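Local coordinates for protein YrdA (PDB 3TIO), which binds zinc as a trimeric left-handed beta-helix protein homologous to the gamma-class carbonic anhydrases, at residues Q148-P151 with E155-A158. The protein carries 1 engineered substitution. Residues are numbered along the deposited sequence; the frame is centred on the assembly and turned at random.
Sequences QIRP and EEKA
Arg150 and Glu156 meet end-on in a bidentate salt bridge, the guanidinium giving both terminal nitrogens to the two carboxylate oxygens. NH1 of Arg150 lies 2.8 Å from OE1 of Glu156 in a nearly straight bond. NH2 of Arg150 lies 2.8 Å from OE2 of Glu156, straighter still at 171°. Both oxygens are met on their syn sides, and the two flat groups are only 23° from coplanar, which lets both bonds form at once. The side chains arrive from opposite directions: Arg150 runs extended from CG to NE before turning at its end (chi4 67°), while Glu156 is extended beyond CG. Backbones stay well apart, with CA of Pro151 and CA of Glu156 9.6 Å from each other. The bridge spans the short link between strand 146-151, the outermost strand, antiparallel to 139-143, at the C-terminal end of the left-handed beta-helix of this hexapeptide-repeat family, and helix 154-176. OE1 of Glu156 carries a double load, taking a further hydrogen bond from the backbone N of Ser153, just before the helix. An alanine in place of Glu156 would probably leave the guanidinium without its countercharge and less fixed in rotation, and Ser153 N without its side-chain acceptor. On the strand side, a weak, bent bond of 3.0 Å from NH1 of Arg150 to O of Pro151 adds at most a little, and Arg150 itself is held by backbone bonding to Leu140 of strand 139-143.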
# COMPACT_ATOMS: atom_id res chain seq x y z
N GLN A 148 -7.70 -23.26 2.52
CA GLN A 148 -9.00 -23.33 3.16
C GLN A 148 -8.70 -23.78 4.58
O GLN A 148 -8.15 -24.87 4.80
CB GLN A 148 -9.88 -24.36 2.44
CG GLN A 148 -11.34 -24.34 2.87
CD GLN A 148 -12.18 -25.33 2.09
OE1 GLN A 148 -12.08 -26.54 2.30
NE2 GLN A 148 -13.00 -24.82 1.18
N ILE A 149 -9.04 -22.95 5.56
CA ILE A 149 -8.77 -23.26 6.95
C ILE A 149 -9.86 -24.05 7.65
O ILE A 149 -9.61 -25.13 8.19
CB ILE A 149 -8.51 -21.97 7.76
CG1 ILE A 149 -7.42 -21.13 7.08
CG2 ILE A 149 -8.10 -22.31 9.19
CD1 ILE A 149 -6.08 -21.84 6.97
N ARG A 150 -11.08 -23.52 7.64
CA ARG A 150 -12.20 -24.17 8.31
C ARG A 150 -13.50 -23.49 7.93
O ARG A 150 -13.51 -22.40 7.35
CB ARG A 150 -12.02 -24.05 9.82
CG ARG A 150 -11.99 -22.60 10.31
CD ARG A 150 -11.93 -22.51 11.82
NE ARG A 150 -11.80 -21.13 12.28
CZ ARG A 150 -12.75 -20.20 12.16
NH1 ARG A 150 -13.90 -20.49 11.58
NH2 ARG A 150 -12.53 -18.97 12.62
N PRO A 151 -14.64 -24.13 8.24
CA PRO A 151 -15.93 -23.53 7.92
C PRO A 151 -16.17 -22.36 8.86
O PRO A 151 -15.67 -22.36 9.99
CB PRO A 151 -16.92 -24.66 8.17
CG PRO A 151 -16.10 -25.90 7.96
CD PRO A 151 -14.81 -25.54 8.64
N GLU A 155 -21.97 -17.57 13.97
CA GLU A 155 -21.69 -16.26 14.55
C GLU A 155 -20.87 -15.44 13.57
O GLU A 155 -21.11 -14.25 13.38
CB GLU A 155 -20.92 -16.43 15.86
CG GLU A 155 -20.64 -15.13 16.60
CD GLU A 155 -21.91 -14.44 17.05
OE1 GLU A 155 -22.69 -15.05 17.80
OE2 GLU A 155 -22.13 -13.27 16.65
N GLU A 156 -19.89 -16.08 12.94
CA GLU A 156 -19.02 -15.40 11.97
C GLU A 156 -19.80 -14.99 10.73
O GLU A 156 -19.60 -13.89 10.20
CB GLU A 156 -17.85 -16.30 11.59
CG GLU A 156 -16.93 -16.64 12.75
CD GLU A 156 -15.76 -17.52 12.34
OE1 GLU A 156 -16.02 -18.60 11.78
OE2 GLU A 156 -14.60 -17.13 12.59
N LYS A 157 -20.69 -15.86 10.26
CA LYS A 157 -21.49 -15.56 9.08
C LYS A 157 -22.38 -14.35 9.38
O LYS A 157 -22.61 -13.51 8.51
CB LYS A 157 -22.33 -16.77 8.67
CG LYS A 157 -21.49 -17.94 8.16
CD LYS A 157 -22.34 -19.15 7.78
CE LYS A 157 -21.46 -20.28 7.26
NZ LYS A 157 -22.24 -21.50 6.92
N ALA A 158 -22.87 -14.27 10.61
CA ALA A 158 -23.71 -13.15 11.00
C ALA A 158 -22.84 -11.89 11.05
O ALA A 158 -23.29 -10.79 10.73
CB ALA A 158 -24.33 -13.41 12.37